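Side-chain contact in toll-receptor-related 2 (Hydra vulgaris, PDB 4W8H), which probably relays signals inside the cell as a Toll-related transmembrane receptor, through its TIR domain: residues A[20-25]-A[117-122]. Numbering follows the deposited sequence. Where two conformers were deposited one is given.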
loop_
_atom_site.group_PDB
_atom_site.type_symbol
_atom_site.label_atom_id
_atom_site.label_comp_id
_atom_site.label_asym_id
_atom_site.label_seq_id
_atom_site.Cartn_x
_atom_site.Cartn_y
_atom_site.Cartn_z
ATOM N N ILE A 20 0.788 0.265 -10.838
ATOM C CA ILE A 20 1.370 -0.899 -11.467
ATOM C C ILE A 20 2.662 -0.532 -12.198
ATOM O O ILE A 20 3.694 -1.217 -12.055
ATOM C CB ILE A 20 0.386 -1.549 -12.423
ATOM C CG1 ILE A 20 -0.846 -2.039 -11.654
ATOM C CG2 ILE A 20 1.063 -2.699 -13.178
ATOM C CD1 ILE A 20 -0.569 -3.155 -10.694
ATOM N N ASN A 21 2.630 0.545 -12.986
ATOM C CA ASN A 21 3.768 0.838 -13.842
ATOM C C ASN A 21 4.902 1.530 -13.161
ATOM O O ASN A 21 6.034 1.468 -13.675
ATOM C CB ASN A 21 3.312 1.660 -15.059
ATOM C CG ASN A 21 2.291 0.938 -15.879
ATOM O OD1 ASN A 21 1.189 1.430 -16.091
ATOM N ND2 ASN A 21 2.629 -0.263 -16.304
ATOM N N THR A 22 4.633 2.218 -12.050
ATOM C CA THR A 22 5.692 2.907 -11.308
ATOM C C THR A 22 5.993 2.218 -9.992
ATOM O O THR A 22 7.110 1.748 -9.785
ATOM C CB THR A 22 5.368 4.406 -11.138
ATOM O OG1 THR A 22 5.254 5.021 -12.426
ATOM C CG2 THR A 22 6.464 5.118 -10.324
ATOM N N LEU A 23 5.011 2.133 -9.099
ATOM C CA LEU A 23 5.291 1.599 -7.770
ATOM C C LEU A 23 5.652 0.123 -7.782
ATOM O O LEU A 23 6.713 -0.279 -7.267
ATOM C CB LEU A 23 4.069 1.886 -6.882
ATOM C CG LEU A 23 4.112 1.328 -5.458
ATOM C CD1 LEU A 23 5.234 1.877 -4.659
ATOM C CD2 LEU A 23 2.783 1.535 -4.771
ATOM N N VAL A 24 4.773 -0.722 -8.341
ATOM C CA VAL A 24 5.086 -2.157 -8.345
ATOM C C VAL A 24 6.338 -2.436 -9.163
ATOM O O VAL A 24 7.198 -3.209 -8.762
ATOM C CB VAL A 24 3.893 -2.975 -8.891
ATOM C CG1 VAL A 24 4.267 -4.407 -9.154
ATOM C CG2 VAL A 24 2.726 -2.917 -7.939
ATOM N N PHE A 25 6.446 -1.804 -10.328
ATOM C CA PHE A 25 7.616 -1.942 -11.182
ATOM C C PHE A 25 8.894 -1.679 -10.412
ATOM O O PHE A 25 9.822 -2.489 -10.482
ATOM C CB PHE A 25 7.471 -0.961 -12.342
ATOM C CG PHE A 25 8.562 -1.030 -13.381
ATOM C CD1 PHE A 25 8.661 -2.124 -14.206
ATOM C CD2 PHE A 25 9.405 0.030 -13.583
ATOM C CE1 PHE A 25 9.630 -2.168 -15.211
ATOM C CE2 PHE A 25 10.382 -0.014 -14.583
ATOM C CZ PHE A 25 10.478 -1.110 -15.374
ATOM N N VAL A 117 13.888 11.866 -2.254
ATOM C CA VAL A 117 14.127 10.868 -1.195
ATOM C C VAL A 117 12.970 9.872 -0.979
ATOM O O VAL A 117 13.045 8.976 -0.125
ATOM C CB VAL A 117 14.476 11.531 0.151
ATOM C CG1 VAL A 117 15.660 12.488 0.000
ATOM C CG2 VAL A 117 13.314 12.277 0.720
ATOM N N PHE A 118 11.921 10.005 -1.763
ATOM C CA PHE A 118 10.756 9.138 -1.665
ATOM C C PHE A 118 11.112 7.658 -1.752
ATOM O O PHE A 118 10.741 6.862 -0.884
ATOM C CB PHE A 118 9.748 9.514 -2.761
ATOM C CG PHE A 118 8.469 8.712 -2.699
ATOM C CD1 PHE A 118 7.417 9.128 -1.897
ATOM C CD2 PHE A 118 8.353 7.567 -3.430
ATOM C CE1 PHE A 118 6.236 8.375 -1.841
ATOM C CE2 PHE A 118 7.191 6.812 -3.382
ATOM C CZ PHE A 118 6.135 7.223 -2.597
ATOM N N TRP A 119 11.796 7.248 -2.815
ATOM C CA TRP A 119 12.021 5.825 -3.005
ATOM C C TRP A 119 12.980 5.303 -1.937
ATOM O O TRP A 119 12.781 4.227 -1.431
ATOM C CB TRP A 119 12.560 5.538 -4.430
ATOM C CG TRP A 119 11.573 5.927 -5.459
ATOM C CD1 TRP A 119 11.652 6.955 -6.359
ATOM C CD2 TRP A 119 10.306 5.311 -5.687
ATOM N NE1 TRP A 119 10.532 7.002 -7.141
ATOM C CE2 TRP A 119 9.682 6.008 -6.752
ATOM C CE3 TRP A 119 9.631 4.218 -5.123
ATOM C CZ2 TRP A 119 8.410 5.694 -7.209
ATOM C CZ3 TRP A 119 8.390 3.875 -5.643
ATOM C CH2 TRP A 119 7.782 4.630 -6.650
ATOM N N ARG A 120 14.018 6.058 -1.604
ATOM C CA ARG A 120 14.941 5.704 -0.534
ATOM C C ARG A 120 14.174 5.411 0.755
ATOM O O ARG A 120 14.422 4.434 1.445
ATOM C CB ARG A 120 15.935 6.849 -0.310
ATOM C CG ARG A 120 16.912 6.653 0.835
ATOM C CD ARG A 120 17.586 8.003 1.173
ATOM N NE ARG A 120 16.682 8.944 1.855
ATOM C CZ ARG A 120 17.032 10.161 2.284
ATOM N NH1 ARG A 120 16.136 10.922 2.893
ATOM N NH2 ARG A 120 18.267 10.629 2.122
ATOM N N ASN A 121 13.268 6.306 1.091
ATOM C CA ASN A 121 12.518 6.146 2.329
ATOM C C ASN A 121 11.595 4.933 2.298
ATOM O O ASN A 121 11.504 4.178 3.269
ATOM C CB ASN A 121 11.688 7.405 2.620
ATOM C CG ASN A 121 12.544 8.611 2.990
ATOM O OD1 ASN A 121 13.741 8.500 3.273
ATOM N ND2 ASN A 121 11.918 9.774 2.975
ATOM N N LEU A 122 10.913 4.744 1.181
ATOM C CA LEU A 122 10.016 3.613 1.040
ATOM C C LEU A 122 10.790 2.298 1.163
ATOM O O LEU A 122 10.426 1.402 1.937
ATOM C CB LEU A 122 9.309 3.697 -0.311
ATOM C CG LEU A 122 8.357 2.552 -0.629
ATOM C CD1 LEU A 122 7.217 2.423 0.425
ATOM C CD2 LEU A 122 7.726 2.722 -1.995
#
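Leu23 of helix 16-29 meets both Leu122 and Trp119 of helix 115-127, and this apolar cluster is the tightly packed half of the contact. Its CD1 lies 3.7 Å from CD2 of Leu122, the two side chains crossing at about a right angle, and 3.9 Å from CZ3 of Trp119, which it reaches at the edge of the indole, near the ring plane. Leu23 carries CG anti to the backbone N (chi1 176°), which brings the branched end closer to the facing helix than its CB bond alone would suggest. Branched leucines suit this buried side, where Leu122 also rests on Ile88 and Leu107 of the central sheet. The two helices lie on the same side of the parallel, flavodoxin-like sheet of the TIR domain; the axes of segments 20-25 and 117-122 approach to 12.8 Å at 44°, a wide spacing that the long, flat indole of Trp119 suits. Its six-membered ring extends to Thr22, while Phe118 CD2 lies over one indole face. Were Trp119 replaced by an alanine, the Thr22 methyl and one flank of Leu23 would probably lose their apolar partner and a gap would open between the helices. Towards solvent, Thr22 and Trp119 are both partly exposed, and threonine offers just its methyl: CG2, anti to the backbone N and so carried to the indole, sits obliquely 3.7 Å from Trp119 CZ2. Lys26 also makes a cation-pi interaction with Trp119.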